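Local coordinates for alpha-ketoglutarate-dependent 2,4-dichlorophenoxyacetate dioxygenase (Bradyrhizobium diazoefficiens, PDB 5BKE), which probably acts as a 2-oxoglutarate-dependent dioxygenase that oxidises and so helps degrade aryloxyalkanoate herbicides at a single metal centre, at residues D117-R121 with E168-M172; L195-R200 with T285-V289; F62-E66 with A280-G284; S209-S213 with L234-A238; L8-V13 with P241-Y245. All blocks are in the same frame, centred on the assembly; numbering follows the deposited sequence.

Contact 1 of 5, residues D117-R121 with E168-M172. With MN (manganese (II) ion), chain N; OGA (N-oxalylglycine), chain O.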
# COMPACT_ATOMS: atom_id res chain seq x y z
N ASP C 117 28.52 -30.32 9.45
CA ASP C 117 29.57 -31.33 9.28
C ASP C 117 30.80 -30.74 8.60
O ASP C 117 30.67 -29.94 7.64
CB ASP C 117 29.10 -32.54 8.45
CG ASP C 117 28.11 -33.42 9.18
OD1 ASP C 117 28.14 -33.52 10.43
OD2 ASP C 117 27.28 -34.03 8.47
N SER C 118 31.96 -31.15 9.12
CA SER C 118 33.27 -30.79 8.57
C SER C 118 33.50 -29.27 8.48
O SER C 118 34.24 -28.80 7.61
CB SER C 118 33.49 -31.46 7.21
OG SER C 118 33.63 -32.86 7.35
N SER C 119 32.87 -28.51 9.38
CA SER C 119 33.07 -27.07 9.43
C SER C 119 34.51 -26.73 9.90
O SER C 119 34.98 -25.60 9.71
CB SER C 119 31.98 -26.38 10.27
OG SER C 119 32.11 -26.65 11.66
N PHE C 120 35.18 -27.73 10.49
CA PHE C 120 36.61 -27.70 10.84
C PHE C 120 37.57 -27.92 9.66
O PHE C 120 38.78 -28.00 9.86
CB PHE C 120 36.90 -28.76 11.93
CG PHE C 120 36.45 -30.14 11.56
CD1 PHE C 120 37.21 -30.95 10.70
CD2 PHE C 120 35.23 -30.64 12.06
CE1 PHE C 120 36.77 -32.23 10.35
CE2 PHE C 120 34.79 -31.93 11.71
CZ PHE C 120 35.56 -32.72 10.86
N ARG C 121 37.04 -28.03 8.44
CA ARG C 121 37.85 -28.16 7.22
C ARG C 121 37.86 -26.86 6.41
O ARG C 121 36.82 -26.19 6.35
CB ARG C 121 37.33 -29.28 6.32
CG ARG C 121 37.32 -30.65 6.95
CD ARG C 121 37.01 -31.70 5.90
NE ARG C 121 36.79 -33.00 6.53
CZ ARG C 121 37.75 -33.83 6.92
NH1 ARG C 121 39.04 -33.52 6.75
NH2 ARG C 121 37.42 -34.98 7.49
N GLU C 168 36.74 -19.25 14.15
CA GLU C 168 37.74 -20.32 14.12
C GLU C 168 37.08 -21.65 14.50
O GLU C 168 36.56 -21.80 15.60
CB GLU C 168 38.91 -20.01 15.07
CG GLU C 168 39.66 -18.74 14.68
CD GLU C 168 41.01 -18.56 15.37
OE1 GLU C 168 41.55 -19.53 15.97
OE2 GLU C 168 41.54 -17.43 15.29
N HIS C 169 37.10 -22.60 13.56
CA HIS C 169 36.49 -23.91 13.77
C HIS C 169 37.56 -24.98 13.98
O HIS C 169 38.53 -25.06 13.22
CB HIS C 169 35.67 -24.33 12.56
CG HIS C 169 34.43 -23.52 12.32
ND1 HIS C 169 33.17 -24.07 12.34
CD2 HIS C 169 34.26 -22.21 11.99
CE1 HIS C 169 32.28 -23.14 12.05
NE2 HIS C 169 32.91 -22.01 11.82
N SER C 170 37.35 -25.81 15.00
CA SER C 170 38.20 -26.96 15.30
C SER C 170 37.41 -28.02 16.06
O SER C 170 36.60 -27.69 16.93
CB SER C 170 39.40 -26.53 16.14
OG SER C 170 40.16 -27.65 16.54
N LEU C 171 37.69 -29.29 15.75
CA LEU C 171 37.21 -30.42 16.56
C LEU C 171 37.59 -30.31 18.04
O LEU C 171 36.88 -30.80 18.91
CB LEU C 171 37.66 -31.77 16.00
CG LEU C 171 36.82 -32.30 14.83
CD1 LEU C 171 37.60 -33.30 13.99
CD2 LEU C 171 35.50 -32.91 15.30
N MET C 172 38.70 -29.61 18.32
CA MET C 172 39.14 -29.36 19.69
C MET C 172 38.20 -28.44 20.47
O MET C 172 38.12 -28.52 21.70
CB MET C 172 40.57 -28.81 19.71
CG MET C 172 41.62 -29.72 19.09
SD MET C 172 43.33 -29.19 19.40
CE MET C 172 43.53 -27.83 18.25
MN MN N . 26.97 -34.51 11.82
C1 OGA O . 26.24 -37.11 11.20
C2 OGA O . 25.52 -36.88 12.43
C4 OGA O . 23.81 -37.72 13.99
C5 OGA O . 23.10 -39.04 14.14
O1 OGA O . 26.85 -36.14 10.69
O2 OGA O . 26.17 -38.25 10.67
O2' OGA O . 25.86 -35.92 13.12
O3 OGA O . 23.82 -40.06 14.22
N1 OGA O . 24.52 -37.70 12.72
O4 OGA O . 21.85 -39.05 14.17

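Contact 2 of 5, residues L195-R200 with T285-V289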
# COMPACT_ATOMS: atom_id res chain seq x y z
N LEU C 195 39.47 -20.99 9.46
CA LEU C 195 38.62 -19.80 9.43
C LEU C 195 37.40 -20.05 8.56
O LEU C 195 37.50 -20.70 7.52
CB LEU C 195 39.40 -18.57 8.92
CG LEU C 195 40.66 -18.10 9.68
CD1 LEU C 195 41.27 -16.87 9.01
CD2 LEU C 195 40.40 -17.82 11.16
N GLN C 196 36.24 -19.58 9.03
CA GLN C 196 34.99 -19.61 8.27
C GLN C 196 34.22 -18.34 8.56
O GLN C 196 34.22 -17.86 9.70
CB GLN C 196 34.10 -20.82 8.63
CG GLN C 196 34.75 -22.20 8.58
CD GLN C 196 34.84 -22.82 7.18
OE1 GLN C 196 34.43 -22.23 6.19
NE2 GLN C 196 35.38 -24.03 7.12
N ARG C 197 33.55 -17.82 7.54
CA ARG C 197 32.59 -16.71 7.70
C ARG C 197 31.45 -17.13 8.62
O ARG C 197 30.97 -18.26 8.55
CB ARG C 197 32.00 -16.31 6.35
CG ARG C 197 32.98 -15.70 5.36
CD ARG C 197 33.32 -14.25 5.68
NE ARG C 197 32.15 -13.36 5.69
CZ ARG C 197 31.62 -12.78 4.62
NH1 ARG C 197 32.15 -13.00 3.42
NH2 ARG C 197 30.56 -11.99 4.74
N LEU C 198 31.03 -16.20 9.49
CA LEU C 198 29.83 -16.38 10.31
C LEU C 198 28.58 -16.29 9.45
O LEU C 198 27.58 -16.95 9.73
CB LEU C 198 29.80 -15.34 11.44
CG LEU C 198 28.68 -15.37 12.50
CD1 LEU C 198 28.56 -16.73 13.19
CD2 LEU C 198 28.88 -14.27 13.54
N VAL C 199 28.63 -15.46 8.41
CA VAL C 199 27.51 -15.28 7.49
C VAL C 199 27.92 -15.75 6.11
O VAL C 199 28.90 -15.25 5.53
CB VAL C 199 27.02 -13.81 7.46
CG1 VAL C 199 25.85 -13.65 6.49
CG2 VAL C 199 26.63 -13.34 8.85
N ARG C 200 27.18 -16.73 5.58
CA ARG C 200 27.51 -17.30 4.28
C ARG C 200 26.40 -17.12 3.26
O ARG C 200 25.24 -16.89 3.64
CB ARG C 200 27.97 -18.77 4.41
CG ARG C 200 26.89 -19.77 4.78
CD ARG C 200 27.49 -21.12 5.18
NE ARG C 200 28.25 -21.78 4.10
CZ ARG C 200 28.83 -22.98 4.21
NH1 ARG C 200 28.74 -23.66 5.35
NH2 ARG C 200 29.49 -23.51 3.19
N THR C 285 32.80 -27.54 -2.62
CA THR C 285 33.46 -27.00 -3.83
C THR C 285 34.38 -25.82 -3.50
O THR C 285 35.54 -25.77 -3.96
CB THR C 285 32.43 -26.52 -4.88
OG1 THR C 285 31.29 -27.39 -4.88
CG2 THR C 285 33.06 -26.47 -6.27
N GLU C 286 33.87 -24.88 -2.71
CA GLU C 286 34.56 -23.62 -2.47
C GLU C 286 34.57 -23.30 -0.98
O GLU C 286 33.63 -23.64 -0.27
CB GLU C 286 33.88 -22.51 -3.29
CG GLU C 286 34.85 -21.76 -4.21
CD GLU C 286 34.19 -21.24 -5.48
OE1 GLU C 286 34.04 -20.01 -5.62
OE2 GLU C 286 33.82 -22.07 -6.34
N PRO C 287 35.66 -22.65 -0.48
CA PRO C 287 35.71 -22.27 0.93
C PRO C 287 34.75 -21.10 1.24
O PRO C 287 34.10 -20.58 0.32
CB PRO C 287 37.18 -21.84 1.12
CG PRO C 287 37.58 -21.32 -0.22
CD PRO C 287 36.88 -22.23 -1.20
N THR C 288 34.65 -20.70 2.51
CA THR C 288 33.93 -19.46 2.85
C THR C 288 34.90 -18.26 2.95
O THR C 288 34.48 -17.12 2.77
CB THR C 288 33.01 -19.59 4.09
OG1 THR C 288 33.79 -19.86 5.26
CG2 THR C 288 31.97 -20.70 3.91
N VAL C 289 36.18 -18.54 3.21
CA VAL C 289 37.24 -17.52 3.20
C VAL C 289 38.54 -18.01 2.56
O VAL C 289 39.07 -19.05 2.93
CB VAL C 289 37.56 -16.93 4.61
CG1 VAL C 289 36.76 -15.66 4.86
CG2 VAL C 289 37.34 -17.94 5.72
O HOH W 1 36.54 -21.63 4.35

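Contact 3 of 5, residues F62-E66 with A280-G284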
# COMPACT_ATOMS: atom_id res chain seq x y z
N PHE C 62 26.04 -35.86 -6.87
CA PHE C 62 26.06 -34.50 -6.34
C PHE C 62 27.47 -33.95 -6.09
O PHE C 62 27.62 -32.85 -5.54
CB PHE C 62 25.21 -34.45 -5.06
CG PHE C 62 23.86 -35.11 -5.22
CD1 PHE C 62 22.94 -34.64 -6.16
CD2 PHE C 62 23.52 -36.23 -4.45
CE1 PHE C 62 21.70 -35.26 -6.32
CE2 PHE C 62 22.28 -36.85 -4.60
CZ PHE C 62 21.37 -36.36 -5.54
N GLY C 63 28.49 -34.70 -6.51
CA GLY C 63 29.87 -34.24 -6.43
C GLY C 63 30.84 -35.38 -6.28
O GLY C 63 30.71 -36.40 -6.96
N GLN C 64 31.79 -35.20 -5.37
CA GLN C 64 32.83 -36.19 -5.07
C GLN C 64 32.83 -36.51 -3.58
O GLN C 64 32.32 -35.72 -2.78
CB GLN C 64 34.20 -35.66 -5.52
CG GLN C 64 34.31 -35.44 -7.02
CD GLN C 64 35.72 -35.11 -7.49
OE1 GLN C 64 36.02 -33.95 -7.76
NE2 GLN C 64 36.58 -36.13 -7.58
N ARG C 65 33.38 -37.66 -3.21
CA ARG C 65 33.62 -38.03 -1.81
C ARG C 65 34.47 -36.99 -1.10
O ARG C 65 35.48 -36.53 -1.64
CB ARG C 65 34.40 -39.35 -1.71
CG ARG C 65 33.62 -40.64 -1.91
CD ARG C 65 34.59 -41.83 -2.02
NE ARG C 65 34.08 -42.96 -2.82
CZ ARG C 65 34.09 -43.02 -4.15
NH1 ARG C 65 34.55 -42.01 -4.88
NH2 ARG C 65 33.59 -44.10 -4.76
N GLU C 66 34.07 -36.63 0.12
CA GLU C 66 34.95 -35.91 1.02
C GLU C 66 36.00 -36.87 1.59
O GLU C 66 35.66 -37.94 2.10
CB GLU C 66 34.18 -35.23 2.16
CG GLU C 66 35.00 -34.17 2.87
CD GLU C 66 34.29 -33.50 4.03
OE1 GLU C 66 34.01 -34.17 5.05
OE2 GLU C 66 34.03 -32.28 3.92
N ALA C 280 27.22 -41.02 4.01
CA ALA C 280 28.04 -40.63 2.87
C ALA C 280 28.19 -39.11 2.89
O ALA C 280 27.23 -38.38 3.19
CB ALA C 280 27.43 -41.10 1.56
N THR C 281 29.39 -38.64 2.58
CA THR C 281 29.68 -37.19 2.58
C THR C 281 30.21 -36.72 1.23
O THR C 281 31.17 -37.29 0.70
CB THR C 281 30.63 -36.79 3.72
OG1 THR C 281 30.24 -37.47 4.92
CG2 THR C 281 30.56 -35.30 3.98
N VAL C 282 29.56 -35.71 0.69
CA VAL C 282 29.96 -35.09 -0.57
C VAL C 282 30.81 -33.88 -0.24
O VAL C 282 30.37 -33.00 0.51
CB VAL C 282 28.75 -34.65 -1.42
CG1 VAL C 282 29.20 -34.04 -2.74
CG2 VAL C 282 27.81 -35.82 -1.65
N ALA C 283 32.03 -33.86 -0.78
CA ALA C 283 32.99 -32.77 -0.56
C ALA C 283 32.41 -31.43 -0.98
O ALA C 283 31.64 -31.37 -1.94
CB ALA C 283 34.28 -33.03 -1.33
N GLY C 284 32.78 -30.37 -0.28
CA GLY C 284 32.48 -29.00 -0.70
C GLY C 284 33.29 -28.56 -1.92
O GLY C 284 34.34 -29.13 -2.20
O HOH W 2 32.00 -32.37 -4.47
O HOH W 3 34.70 -30.82 2.06

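Contact 4 of 5, residues S209-S213 with L234-A238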
# COMPACT_ATOMS: atom_id res chain seq x y z
N SER C 209 22.82 -17.07 5.31
CA SER C 209 22.56 -17.96 6.44
C SER C 209 23.67 -17.88 7.48
O SER C 209 24.83 -17.54 7.17
CB SER C 209 22.35 -19.41 5.97
OG SER C 209 23.49 -19.89 5.29
N LEU C 210 23.28 -18.16 8.72
CA LEU C 210 24.19 -18.22 9.85
C LEU C 210 25.01 -19.49 9.77
O LEU C 210 24.47 -20.59 9.72
CB LEU C 210 23.40 -18.16 11.16
CG LEU C 210 22.71 -16.83 11.53
CD1 LEU C 210 21.72 -16.99 12.69
CD2 LEU C 210 23.75 -15.77 11.87
N TYR C 211 26.33 -19.35 9.74
CA TYR C 211 27.22 -20.50 9.70
C TYR C 211 27.61 -20.84 11.12
O TYR C 211 28.70 -20.48 11.60
CB TYR C 211 28.44 -20.27 8.79
CG TYR C 211 29.23 -21.53 8.46
CD1 TYR C 211 28.83 -22.80 8.92
CD2 TYR C 211 30.37 -21.45 7.65
CE1 TYR C 211 29.56 -23.94 8.61
CE2 TYR C 211 31.10 -22.58 7.33
CZ TYR C 211 30.69 -23.83 7.81
OH TYR C 211 31.41 -24.94 7.46
N LEU C 212 26.70 -21.52 11.78
CA LEU C 212 26.87 -21.88 13.17
C LEU C 212 27.29 -23.34 13.27
O LEU C 212 27.00 -24.15 12.38
CB LEU C 212 25.59 -21.61 13.95
CG LEU C 212 25.07 -20.16 13.94
CD1 LEU C 212 23.77 -20.08 14.72
CD2 LEU C 212 26.10 -19.18 14.50
N SER C 213 27.99 -23.66 14.36
CA SER C 213 28.58 -24.99 14.58
C SER C 213 29.27 -25.08 15.93
O SER C 213 29.92 -24.12 16.38
CB SER C 213 29.60 -25.33 13.47
OG SER C 213 29.97 -26.69 13.51
N LEU C 234 23.37 -16.38 19.21
CA LEU C 234 22.99 -16.74 17.83
C LEU C 234 22.53 -18.18 17.75
O LEU C 234 21.55 -18.47 17.05
CB LEU C 234 24.14 -16.49 16.85
CG LEU C 234 24.59 -15.04 16.61
CD1 LEU C 234 25.96 -15.03 15.93
CD2 LEU C 234 23.58 -14.21 15.81
N ASN C 235 23.23 -19.07 18.46
CA ASN C 235 22.86 -20.49 18.55
C ASN C 235 21.50 -20.70 19.23
O ASN C 235 20.69 -21.50 18.76
CB ASN C 235 23.98 -21.30 19.22
CG ASN C 235 25.02 -21.78 18.22
OD1 ASN C 235 24.82 -22.77 17.53
ND2 ASN C 235 26.15 -21.07 18.13
N GLU C 236 21.25 -19.97 20.31
CA GLU C 236 19.96 -20.04 20.99
C GLU C 236 18.83 -19.55 20.07
O GLU C 236 17.77 -20.17 20.01
CB GLU C 236 19.99 -19.24 22.29
CG GLU C 236 18.79 -19.47 23.22
CD GLU C 236 18.71 -18.44 24.34
OE1 GLU C 236 19.77 -17.94 24.79
OE2 GLU C 236 17.58 -18.13 24.78
N HIS C 237 19.09 -18.45 19.36
CA HIS C 237 18.14 -17.87 18.40
C HIS C 237 17.80 -18.84 17.27
O HIS C 237 16.63 -19.02 16.92
CB HIS C 237 18.69 -16.56 17.82
CG HIS C 237 17.94 -16.07 16.62
ND1 HIS C 237 16.74 -15.41 16.71
CD2 HIS C 237 18.21 -16.19 15.29
CE1 HIS C 237 16.30 -15.13 15.50
NE2 HIS C 237 17.17 -15.60 14.62
N ALA C 238 18.83 -19.49 16.73
CA ALA C 238 18.73 -20.33 15.54
C ALA C 238 18.15 -21.71 15.80
O ALA C 238 17.76 -22.39 14.86
CB ALA C 238 20.09 -20.45 14.88
O HOH W 4 28.47 -21.52 16.31

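Contact 5 of 5, residues L8-V13 with P241-Y245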
# COMPACT_ATOMS: atom_id res chain seq x y z
N LEU C 8 7.67 -30.77 5.30
CA LEU C 8 7.46 -31.30 6.66
C LEU C 8 7.52 -30.28 7.80
O LEU C 8 7.09 -30.56 8.91
CB LEU C 8 8.42 -32.47 6.96
CG LEU C 8 8.41 -33.76 6.12
CD1 LEU C 8 9.42 -34.75 6.69
CD2 LEU C 8 7.02 -34.40 6.03
N GLN C 9 8.08 -29.10 7.52
CA GLN C 9 8.21 -28.05 8.52
C GLN C 9 7.87 -26.72 7.86
O GLN C 9 8.00 -26.61 6.63
CB GLN C 9 9.63 -28.02 9.10
CG GLN C 9 9.75 -27.48 10.52
CD GLN C 9 10.10 -26.00 10.59
OE1 GLN C 9 10.46 -25.38 9.59
NE2 GLN C 9 10.01 -25.42 11.79
N THR C 10 7.44 -25.73 8.65
CA THR C 10 6.99 -24.46 8.07
C THR C 10 8.02 -23.82 7.15
O THR C 10 7.63 -23.31 6.11
CB THR C 10 6.49 -23.43 9.10
OG1 THR C 10 7.49 -23.20 10.10
CG2 THR C 10 5.18 -23.89 9.75
N HIS C 11 9.30 -23.88 7.50
CA HIS C 11 10.35 -23.17 6.76
C HIS C 11 11.13 -23.99 5.74
O HIS C 11 11.69 -23.41 4.80
CB HIS C 11 11.36 -22.55 7.72
CG HIS C 11 10.84 -21.36 8.46
ND1 HIS C 11 10.35 -21.44 9.74
CD2 HIS C 11 10.74 -20.07 8.09
CE1 HIS C 11 9.98 -20.23 10.14
NE2 HIS C 11 10.21 -19.38 9.16
N PHE C 12 11.19 -25.30 5.95
CA PHE C 12 12.11 -26.19 5.21
C PHE C 12 11.74 -27.67 5.40
O PHE C 12 10.72 -27.97 6.05
CB PHE C 12 13.59 -25.88 5.58
CG PHE C 12 14.04 -26.38 6.95
CD1 PHE C 12 13.25 -26.21 8.10
CD2 PHE C 12 15.29 -26.98 7.08
CE1 PHE C 12 13.70 -26.67 9.34
CE2 PHE C 12 15.75 -27.44 8.32
CZ PHE C 12 14.95 -27.28 9.45
N VAL C 13 12.57 -28.56 4.84
CA VAL C 13 12.43 -30.05 4.93
C VAL C 13 11.38 -30.59 3.98
O VAL C 13 10.18 -30.28 4.09
CB VAL C 13 12.20 -30.60 6.38
CG1 VAL C 13 12.26 -32.13 6.42
CG2 VAL C 13 13.19 -30.02 7.37
N PRO C 241 12.34 -23.78 18.52
CA PRO C 241 11.46 -24.77 17.88
C PRO C 241 10.91 -24.37 16.50
O PRO C 241 10.73 -25.24 15.65
CB PRO C 241 10.30 -24.91 18.88
CG PRO C 241 10.94 -24.62 20.19
CD PRO C 241 11.94 -23.53 19.92
N GLU C 242 10.68 -23.08 16.28
CA GLU C 242 10.12 -22.58 15.01
C GLU C 242 11.07 -22.75 13.83
O GLU C 242 10.64 -22.68 12.68
CB GLU C 242 9.70 -21.11 15.15
CG GLU C 242 10.86 -20.13 15.31
CD GLU C 242 10.42 -18.76 15.79
OE1 GLU C 242 9.89 -17.99 14.96
OE2 GLU C 242 10.61 -18.47 16.99
N PHE C 243 12.37 -22.93 14.11
CA PHE C 243 13.37 -23.19 13.07
C PHE C 243 13.84 -24.65 13.04
O PHE C 243 14.75 -24.97 12.28
CB PHE C 243 14.59 -22.24 13.19
CG PHE C 243 14.25 -20.78 13.26
CD1 PHE C 243 13.44 -20.18 12.29
CD2 PHE C 243 14.75 -20.00 14.31
CE1 PHE C 243 13.11 -18.82 12.38
CE2 PHE C 243 14.43 -18.64 14.39
CZ PHE C 243 13.61 -18.06 13.42
N VAL C 244 13.22 -25.52 13.84
CA VAL C 244 13.72 -26.88 14.02
C VAL C 244 12.75 -27.93 13.49
O VAL C 244 11.54 -27.82 13.68
CB VAL C 244 14.14 -27.15 15.50
CG1 VAL C 244 14.48 -28.62 15.75
CG2 VAL C 244 15.34 -26.28 15.89
N TYR C 245 13.31 -28.92 12.81
CA TYR C 245 12.58 -30.12 12.41
C TYR C 245 13.14 -31.31 13.18
O TYR C 245 14.37 -31.53 13.19
CB TYR C 245 12.68 -30.36 10.90
CG TYR C 245 12.34 -31.77 10.48
CD1 TYR C 245 11.02 -32.23 10.43
CD2 TYR C 245 13.36 -32.68 10.12
CE1 TYR C 245 10.71 -33.54 10.05
CE2 TYR C 245 13.07 -33.98 9.73
CZ TYR C 245 11.75 -34.41 9.70
OH TYR C 245 11.48 -35.71 9.31

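Contact 1 of 5, residues D117-R121 with E168-M172
Phe120 lies between Leu171 and the backbone of its own turn: Leu171 CD1 sits over the centre of one ring face, 3.7 Å from the ring centroid and only 8° off the normal, while Ser118 CA backs the opposite face, set toward the rim. Two features put the ring there. Residues Ser118 to Arg121 make a type I turn, and Phe120 holds CG between its backbone N and carbonyl carbon (chi1 54°), which swings the ring back over the turn. Leu171 approaches with more than its tip, since its CG is also 3.6 Å from Phe120 CD2, and the two side chains run obliquely across one another. Outside the contact, His215 meets Phe120 edge-to-face. Next door the chemistry turns polar. Ser119 OG and His169 ND1 are hydrogen-bonded at 2.9 Å, the hydroxyl arriving at the edge of the imidazole near its plane, and the same OG is bonded to Ser213 OG. The turn follows directly on the metal site of this TauD/TfdA-type enzyme: Asp117 OD1 binds manganese at 2.1 Å, and His115 and His264 complete the two-histidine, one-carboxylate facial triad. N-oxalylglycine chelates the ion through O1, 2.0 Å from manganese, and O2', 2.2 Å from it. Asp117 OD2, the oxygen that does not bind the metal, is hydrogen-bonded to Ser128 OG, a second-shell partner that helps fix the carboxylate's rotation. On the far side of the contact Ser170 is the N-cap of helix 171-176, its OG accepting from Met172 N at 3.0 Å as well as bonding to Phe191 O.

Contact 2 of 5, residues L195-R200 with T285-V289
Gln196 and Thr288 bring their CA atoms within 5.5 Å, where the irregular C-terminal tail passes strand 194-201 without any backbone-to-backbone hydrogen bond tying the two. The Thr288 side chain does that work instead. Its OG1 donates to Gln196 OE1 at 2.6 Å, meeting a lone pair in the carbonyl plane, and accepts from Arg197 N at 3.1 Å. With OG1 set between the backbone N and the carbonyl carbon (chi1 64°), the hydroxyl faces the strand and CG2 is left to lie over one face of the Arg200 guanidinium, 3.8 Å from Arg200 NH2. A water lies 2.9 Å from Gln196 OE1, to which it probably donates, and accepts from Thr288 N at 2.8 Å. The Gln196 amide is pinned at its other end too, for NE2 is hydrogen-bonded to Ser119 O. The strand belongs to the four-stranded antiparallel sheet, in which it runs between strands 166-169 and 208-210, and the tail comes back to it from the end of strand 276-281 in the main sheet. Replacing Thr288 by a valine would probably leave Arg197 N without its acceptor and the Gln196 carbonyl without the hydroxyl that donates to it. Val289, the last modelled residue, lies along the strand with its two methyls: CG2 rests 3.9 Å from Leu195 CB, and CG1 lies 3.8 Å from Arg197 CD, on a side chain whose guanidinium carries on to Glu163 O.

Contact 3 of 5, residues F62-E66 with A280-G284
The carboxylate of Glu66 is the flat group that reaches across this contact, its OE1 lying 3.8 Å from Thr281 CG2, whereas the Phe62 ring leads off to an edge-to-face meeting with Phe58. Between them the backbones form a single antiparallel bridge, with Arg65 and Val282 as its non-hydrogen-bonded pair; it fastens the loop after helix 52-59 to the end of strand 276-281, in the main sheet of this cupin-clan barrel. Ala283 N donates to Gln64 O at 2.7 Å, nearly in line with the carbonyl. Glu66 N gives a straight bond of 3.0 Å to Thr281 O, yet comes in from above that carbonyl's plane. Gly63 is packed so closely that a beta carbon on it would collide with Val282 CG1. Val282 keeps CG1 opposite its backbone N (chi1 -179°), which carries this methyl to 3.4 Å from Phe62 O. The polar ends are answered outside: Glu66 OE1 is hydrogen-bonded to Ser118 OG, and Thr281 OG1 to Asn86 and to Arg279, which is itself hydrogen-bonded to N-oxalylglycine. Water also bridges the backbones, accepting from Gln64 N at 3.0 Å and donating to Ala283 O at 2.7 Å.

Contact 4 of 5, residues S209-S213 with L234-A238
Leu212 reaches from its loop to helix 224-238, and each step of the side chain meets something different. CB lies 3.8 Å from Asn235 OD1. From there CG stands opposite the carbonyl carbon (chi1 -59°), directing the branch point at the helix. CD1 makes the closest approaches: it is 3.6 Å from Leu234 O, a carbonyl already taken by Ala238 N in the helix, and 3.7 Å from Ala238 CB. CD2 lies 4.1 Å from Leu234 CB and equally far from Asn235 ND2. As a whole, the Leu212 side chain crosses that of Leu234 at about a right angle, but it runs alongside Asn235 in the reverse direction. Leu210 adds a second, looser layer, with CD2 4.2 Å from Leu234 CD2 and CD1 spread between Ala238 CB and the edge of the His237 ring. Both leucines point to the helix, and Tyr211 between them, the centre of an inverse gamma turn, does not touch it. Water supplies the polar link, accepting from Ser213 N at 2.9 Å and from Asn235 ND2 at 3.0 Å; ND2 also binds Leu231 O one helical turn earlier. The packing is thus mainly apolar, and it seats the C-terminal end of helix 224-238 against the end of strand 208-210. Leu198 of strand 194-201 and Met263 of strand 262-266 line the same leucine cluster, Met147 and Ala150 of helix 147-152 adjoin Ala238, and on the outward side Glu236 forms a salt bridge with Arg265 of a second subunit.

Contact 5 of 5, residues L8-V13 with P241-Y245
Val13 and Tyr245 form the tight half of this contact. Val13 CG1 stands over the centre of the tyrosine ring, 3.8 Å from its centroid, and CG2 presses to 3.6 Å from Tyr245 CB. That same CG2 lies over the face of Phe12, which makes the valine a wedge between two aromatic rings. Leu8 CD1 completes the patch, 3.5 Å from Tyr245 OH, a hydroxyl bonded to His247. The other half is more polar and nearer solvent. Gln9, bent at chi2 (-95°), turns its amide to the exposed Glu242: NE2 donates to Glu242 O at 2.9 Å from well above the carbonyl plane, while OE1 takes His11 N at 2.8 Å. His11 ND1 adds a weak bond of 3.2 Å to the same Glu242 O. With an alanine in place of Gln9, Glu242 O would probably keep just the weak His11 donor from this segment, and His11 N would lose its acceptor. Residues 8-13 are the hairpin turn joining strands 4-7 and 14-17 at the margin of the main sheet, docked on edge strand 244-247 of the three-stranded sheet; Val42 and Val44 of strand 42-45 support the apolar side, Asp146 of strand 142-146 touches Phe12, and Asp49 of a third subunit packs on His11.

In the fold
Contacts 1 and 4 are buried, contacts 3 and 5 partly so, and contact 2 lies at the surface. Contacts 1, 2 and 4 all reach the four-stranded sheet: strand 194-201 of contact 2 pairs with strand 166-169 of contact 1 and strand 208-210 of contact 4. Contact 1, beside the metal, joins its neighbours by polar links, through Gln196 to contact 2, Glu66 to contact 3 and Ser213 to contact 4. Contact 4 is chiefly aliphatic; contact 3 relies on backbone pairing and contact 2 on a threonine hydroxyl, although their segments adjoin in the sequence. Contact 5, about 25 Å centre to centre from contact 1, mixes packing on aromatic rings with hydrogen bonds from a glutamine amide and touches contact 4 through Phe243.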